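Long-range contact in AvrRxo1-ORF1 (PDB 4Z8T), which is a type III effector with a polynucleotide kinase domain, probably phosphorylating its substrate from a nucleotide held at its P-loop, and interacts with AvrRxo1-ORF2: residues A[64-78]-A[150-162]. Numbering follows the deposited sequence.
Sequences QPTLFALRGNTATGK and AIASIVVDKRLSR. With SO4 (sulfate ion), chain D; SO4 (sulfate ion), chain C; SO4 (sulfate ion), chain E.
Phe68 and Val156 sit in the tight part of this contact, where strands 66-71 and 154-157 run parallel. Val156 N gives a nearly straight bond (169°) to Phe68 O at 2.7 Å, and Leu70 N bonds in turn to Val156 O. On one face of the sheet Leu67 CD2 packs on Val156 CG2 at 3.8 Å, and Ala69 CB meets Leu160 CD1. The Phe68 ring turns its edge to Ile154 O, while Thr66 CG2 lies over one face. At the end of the first strand the extended Arg71 side chain reaches the turn after strand 154-157. Its NE meets Leu160 O at 2.9 Å from above the carbonyl plane, and its NH2 a lone pair of Ser161 O in plane. Its NH1 makes a salt bridge to Asp184.

The loop from Gly72 to Lys78 is consistent with a P-loop (Walker A). Sulfates on Ala75 N and Gly77 N probably mark phosphate positions. Lys78 bends at chi3 (66°), bringing NZ to Lys158 O at 2.9 Å, with Leu70 O and Gly72 O as further acceptors. The partly exposed Asp157 side is looser: OD1 stays 4.1 Å from Lys78 NZ, beyond a salt bridge, and a water lies between them. Arg159 NE binds Asn73 OD1 at 3.0 Å; its NH2 meets Thr74 OG1 and Ser98 O of the AvrRxo1-ORF2 chain. At the far end Pro65 CB touches Ile151 CB, and Thr66 N makes a bent bond (135°) to Ser153 OG at 2.9 Å.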
loop_
_atom_site.group_PDB
_atom_site.type_symbol
_atom_site.label_atom_id
_atom_site.label_comp_id
_atom_site.label_asym_id
_atom_site.label_seq_id
_atom_site.Cartn_x
_atom_site.Cartn_y
_atom_site.Cartn_z
ATOM N N GLN A 64 -20.098 14.499 33.794
ATOM C CA GLN A 64 -21.517 14.308 33.522
ATOM C C GLN A 64 -21.751 12.874 33.045
ATOM O O GLN A 64 -20.788 12.191 32.681
ATOM C CB GLN A 64 -22.005 15.319 32.478
ATOM C CG GLN A 64 -21.423 15.156 31.084
ATOM C CD GLN A 64 -21.733 16.351 30.195
ATOM O OE1 GLN A 64 -22.853 16.863 30.195
ATOM N NE2 GLN A 64 -20.735 16.808 29.444
ATOM N N PRO A 65 -23.015 12.409 33.040
ATOM C CA PRO A 65 -23.219 11.008 32.654
ATOM C C PRO A 65 -22.706 10.752 31.246
ATOM O O PRO A 65 -23.060 11.473 30.302
ATOM C CB PRO A 65 -24.741 10.840 32.730
ATOM C CG PRO A 65 -25.129 11.787 33.820
ATOM C CD PRO A 65 -24.237 12.994 33.627
ATOM N N THR A 66 -21.831 9.754 31.130
ATOM C CA THR A 66 -21.028 9.561 29.930
ATOM C C THR A 66 -20.918 8.073 29.645
ATOM O O THR A 66 -20.849 7.252 30.567
ATOM C CB THR A 66 -19.601 10.150 30.144
ATOM O OG1 THR A 66 -19.688 11.579 30.278
ATOM C CG2 THR A 66 -18.679 9.849 28.964
ATOM N N LEU A 67 -20.946 7.734 28.362
ATOM C CA LEU A 67 -20.569 6.403 27.892
ATOM C C LEU A 67 -19.170 6.552 27.317
ATOM O O LEU A 67 -18.985 7.178 26.274
ATOM C CB LEU A 67 -21.553 5.922 26.810
ATOM C CG LEU A 67 -21.512 4.476 26.290
ATOM C CD1 LEU A 67 -22.817 4.149 25.547
ATOM C CD2 LEU A 67 -20.345 4.254 25.371
ATOM N N PHE A 68 -18.170 6.006 28.005
ATOM C CA PHE A 68 -16.810 6.017 27.476
ATOM C C PHE A 68 -16.660 4.801 26.579
ATOM O O PHE A 68 -16.803 3.661 27.039
ATOM C CB PHE A 68 -15.782 5.912 28.612
ATOM C CG PHE A 68 -15.683 7.146 29.452
ATOM C CD1 PHE A 68 -16.491 7.300 30.573
ATOM C CD2 PHE A 68 -14.797 8.156 29.120
ATOM C CE1 PHE A 68 -16.401 8.441 31.361
ATOM C CE2 PHE A 68 -14.707 9.300 29.896
ATOM C CZ PHE A 68 -15.514 9.445 31.019
ATOM N N ALA A 69 -16.399 5.039 25.298
ATOM C CA ALA A 69 -16.309 3.970 24.310
ATOM C C ALA A 69 -14.854 3.884 23.856
ATOM O O ALA A 69 -14.276 4.870 23.406
ATOM C CB ALA A 69 -17.235 4.270 23.117
ATOM N N LEU A 70 -14.251 2.713 24.012
ATOM C CA LEU A 70 -12.892 2.494 23.536
ATOM C C LEU A 70 -12.957 1.590 22.312
ATOM O O LEU A 70 -13.065 0.366 22.429
ATOM C CB LEU A 70 -12.043 1.837 24.630
ATOM C CG LEU A 70 -12.181 2.528 25.988
ATOM C CD1 LEU A 70 -11.420 1.780 27.093
ATOM C CD2 LEU A 70 -11.693 3.949 25.865
ATOM N N ARG A 71 -12.929 2.208 21.135
ATOM C CA ARG A 71 -13.011 1.498 19.867
ATOM C C ARG A 71 -11.626 1.083 19.405
ATOM O O ARG A 71 -10.672 1.841 19.531
ATOM C CB ARG A 71 -13.603 2.443 18.816
ATOM C CG ARG A 71 -13.825 1.821 17.448
ATOM C CD ARG A 71 -14.623 2.746 16.521
ATOM N NE ARG A 71 -15.007 2.030 15.313
ATOM C CZ ARG A 71 -14.306 2.009 14.180
ATOM N NH1 ARG A 71 -13.159 2.667 14.079
ATOM N NH2 ARG A 71 -14.745 1.293 13.152
ATOM N N GLY A 72 -11.522 -0.112 18.840
ATOM C CA GLY A 72 -10.288 -0.482 18.170
ATOM C C GLY A 72 -10.081 -1.971 18.159
ATOM O O GLY A 72 -10.644 -2.691 18.986
ATOM N N ASN A 73 -9.250 -2.418 17.221
ATOM C CA ASN A 73 -8.973 -3.836 17.060
ATOM C C ASN A 73 -8.190 -4.420 18.239
ATOM O O ASN A 73 -7.653 -3.707 19.083
ATOM C CB ASN A 73 -8.188 -4.052 15.758
ATOM C CG ASN A 73 -8.223 -5.488 15.281
ATOM O OD1 ASN A 73 -9.168 -6.234 15.566
ATOM N ND2 ASN A 73 -7.183 -5.885 14.532
ATOM N N THR A 74 -8.135 -5.738 18.260
ATOM C CA THR A 74 -7.413 -6.489 19.279
ATOM C C THR A 74 -5.949 -6.051 19.411
ATOM O O THR A 74 -5.242 -5.906 18.412
ATOM C CB THR A 74 -7.475 -7.975 18.908
ATOM O OG1 THR A 74 -8.849 -8.355 18.736
ATOM C CG2 THR A 74 -6.857 -8.839 19.987
ATOM N N ALA A 75 -5.500 -5.863 20.652
ATOM C CA ALA A 75 -4.083 -5.634 20.946
ATOM C C ALA A 75 -3.484 -4.471 20.177
ATOM O O ALA A 75 -2.365 -4.563 19.652
ATOM C CB ALA A 75 -3.262 -6.922 20.731
ATOM N N THR A 76 -4.221 -3.367 20.141
ATOM C CA THR A 76 -3.759 -2.155 19.474
ATOM C C THR A 76 -3.198 -1.123 20.446
ATOM O O THR A 76 -2.746 -0.060 20.026
ATOM C CB THR A 76 -4.894 -1.495 18.667
ATOM O OG1 THR A 76 -6.061 -1.373 19.494
ATOM C CG2 THR A 76 -5.234 -2.333 17.438
ATOM N N GLY A 77 -3.260 -1.410 21.738
ATOM C CA GLY A 77 -2.787 -0.468 22.743
ATOM C C GLY A 77 -3.891 0.315 23.420
ATOM O O GLY A 77 -3.654 1.398 23.951
ATOM N N LYS A 78 -5.099 -0.240 23.413
ATOM C CA LYS A 78 -6.269 0.459 23.938
ATOM C C LYS A 78 -6.135 0.793 25.417
ATOM O O LYS A 78 -6.448 1.908 25.839
ATOM C CB LYS A 78 -7.541 -0.361 23.673
ATOM C CG LYS A 78 -7.796 -0.573 22.180
ATOM C CD LYS A 78 -8.924 -1.569 21.904
ATOM C CE LYS A 78 -10.253 -1.051 22.364
ATOM N NZ LYS A 78 -11.390 -1.888 21.822
ATOM N N ALA A 150 -28.170 10.472 39.662
ATOM C CA ALA A 150 -27.748 10.704 38.290
ATOM C C ALA A 150 -27.477 9.368 37.611
ATOM O O ALA A 150 -27.130 8.382 38.273
ATOM C CB ALA A 150 -26.506 11.568 38.251
ATOM N N ILE A 151 -27.651 9.346 36.296
ATOM C CA ILE A 151 -27.346 8.167 35.498
ATOM C C ILE A 151 -25.857 7.863 35.652
ATOM O O ILE A 151 -25.022 8.765 35.594
ATOM C CB ILE A 151 -27.719 8.414 34.016
ATOM C CG1 ILE A 151 -29.235 8.276 33.828
ATOM C CG2 ILE A 151 -27.007 7.452 33.091
ATOM C CD1 ILE A 151 -29.743 6.834 33.890
ATOM N N ALA A 152 -25.523 6.590 35.857
ATOM C CA ALA A 152 -24.135 6.172 36.009
ATOM C C ALA A 152 -23.366 6.223 34.689
ATOM O O ALA A 152 -23.835 5.729 33.667
ATOM C CB ALA A 152 -24.084 4.752 36.559
ATOM N N SER A 153 -22.165 6.787 34.728
ATOM C CA SER A 153 -21.257 6.693 33.587
ATOM C C SER A 153 -20.787 5.254 33.457
ATOM O O SER A 153 -20.641 4.541 34.456
ATOM C CB SER A 153 -20.047 7.602 33.776
ATOM O OG SER A 153 -20.403 8.957 33.544
ATOM N N ILE A 154 -20.558 4.822 32.226
ATOM C CA ILE A 154 -20.176 3.436 31.973
ATOM C C ILE A 154 -19.073 3.391 30.928
ATOM O O ILE A 154 -18.850 4.353 30.198
ATOM C CB ILE A 154 -21.379 2.565 31.514
ATOM C CG1 ILE A 154 -21.938 3.065 30.176
ATOM C CG2 ILE A 154 -22.466 2.543 32.576
ATOM C CD1 ILE A 154 -23.138 2.245 29.653
ATOM N N VAL A 155 -18.386 2.258 30.858
ATOM C CA VAL A 155 -17.293 2.097 29.907
ATOM C C VAL A 155 -17.548 0.891 29.032
ATOM O O VAL A 155 -17.803 -0.203 29.538
ATOM C CB VAL A 155 -15.940 1.886 30.622
ATOM C CG1 VAL A 155 -14.802 1.842 29.597
ATOM C CG2 VAL A 155 -15.699 2.971 31.635
ATOM N N VAL A 156 -17.490 1.088 27.718
ATOM C CA VAL A 156 -17.690 -0.000 26.771
ATOM C C VAL A 156 -16.356 -0.249 26.094
ATOM O O VAL A 156 -15.810 0.615 25.415
ATOM C CB VAL A 156 -18.782 0.324 25.736
ATOM C CG1 VAL A 156 -18.962 -0.847 24.754
ATOM C CG2 VAL A 156 -20.094 0.612 26.441
ATOM N N ASP A 157 -15.827 -1.442 26.343
ATOM C CA ASP A 157 -14.509 -1.843 25.930
ATOM C C ASP A 157 -14.678 -3.015 24.964
ATOM O O ASP A 157 -14.600 -4.171 25.368
ATOM C CB ASP A 157 -13.773 -2.306 27.190
ATOM C CG ASP A 157 -12.347 -2.667 26.931
ATOM O OD1 ASP A 157 -11.832 -2.342 25.838
ATOM O OD2 ASP A 157 -11.736 -3.270 27.837
ATOM N N LYS A 158 -14.948 -2.706 23.697
ATOM C CA LYS A 158 -15.241 -3.698 22.673
ATOM C C LYS A 158 -14.617 -3.186 21.397
ATOM O O LYS A 158 -14.245 -2.010 21.312
ATOM C CB LYS A 158 -16.750 -3.830 22.453
ATOM C CG LYS A 158 -17.537 -4.385 23.628
ATOM C CD LYS A 158 -19.000 -4.500 23.229
ATOM C CE LYS A 158 -19.858 -4.965 24.382
ATOM N NZ LYS A 158 -21.182 -5.418 23.877
ATOM N N ARG A 159 -14.516 -4.049 20.393
ATOM C CA ARG A 159 -13.942 -3.613 19.125
ATOM C C ARG A 159 -14.740 -2.474 18.502
ATOM O O ARG A 159 -14.155 -1.527 17.958
ATOM C CB ARG A 159 -13.831 -4.777 18.144
ATOM C CG ARG A 159 -13.082 -4.403 16.856
ATOM C CD ARG A 159 -12.868 -5.580 15.905
ATOM N NE ARG A 159 -11.979 -6.582 16.486
ATOM C CZ ARG A 159 -12.388 -7.691 17.090
ATOM N NH1 ARG A 159 -13.682 -7.945 17.201
ATOM N NH2 ARG A 159 -11.501 -8.537 17.605
ATOM N N LEU A 160 -16.074 -2.581 18.584
ATOM C CA LEU A 160 -17.006 -1.565 18.078
ATOM C C LEU A 160 -16.733 -1.233 16.618
ATOM O O LEU A 160 -16.765 -0.064 16.225
ATOM C CB LEU A 160 -16.966 -0.291 18.934
ATOM C CG LEU A 160 -17.285 -0.472 20.422
ATOM C CD1 LEU A 160 -16.999 0.798 21.201
ATOM C CD2 LEU A 160 -18.737 -0.915 20.615
ATOM N N SER A 161 -16.477 -2.255 15.809
ATOM C CA SER A 161 -16.036 -1.995 14.445
ATOM C C SER A 161 -17.180 -1.486 13.568
ATOM O O SER A 161 -17.039 -0.452 12.906
ATOM C CB SER A 161 -15.312 -3.206 13.834
ATOM O OG SER A 161 -16.113 -4.374 13.771
ATOM N N ARG A 162 -18.327 -2.162 13.620
ATOM C CA ARG A 162 -19.337 -1.980 12.576
ATOM C C ARG A 162 -20.419 -0.945 12.845
ATOM O O ARG A 162 -20.682 -0.579 13.993
ATOM C CB ARG A 162 -19.958 -3.324 12.216
ATOM C CG ARG A 162 -18.901 -4.341 11.853
ATOM C CD ARG A 162 -19.466 -5.516 11.103
ATOM N NE ARG A 162 -18.468 -6.572 11.023
ATOM C CZ ARG A 162 -17.595 -6.701 10.033
ATOM N NH1 ARG A 162 -16.717 -7.695 10.060
ATOM N NH2 ARG A 162 -17.602 -5.844 9.022
HETATM S S SO4 D . -3.704 -3.284 25.036
HETATM O O1 SO4 D . -3.207 -3.558 23.699
HETATM O O2 SO4 D . -2.959 -2.196 25.672
HETATM O O3 SO4 D . -3.521 -4.509 25.813
HETATM O O4 SO4 D . -5.123 -2.957 24.990
HETATM S S SO4 C . -17.002 -6.555 16.233
HETATM O O1 SO4 C . -16.707 -5.131 16.333
HETATM O O2 SO4 C . -15.951 -7.253 15.499
HETATM O O3 SO4 C . -18.276 -6.751 15.534
HETATM O O4 SO4 C . -17.114 -7.127 17.574
HETATM S S SO4 E . -8.563 -6.399 23.252
HETATM O O1 SO4 E . -8.075 -6.136 24.607
HETATM O O2 SO4 E . -7.967 -5.399 22.369
HETATM O O3 SO4 E . -10.017 -6.233 23.262
HETATM O O4 SO4 E . -8.267 -7.769 22.843
HETATM O O HOH W 1 -19.906 10.474 35.489
HETATM O O HOH W 2 -11.610 -4.088 23.519
#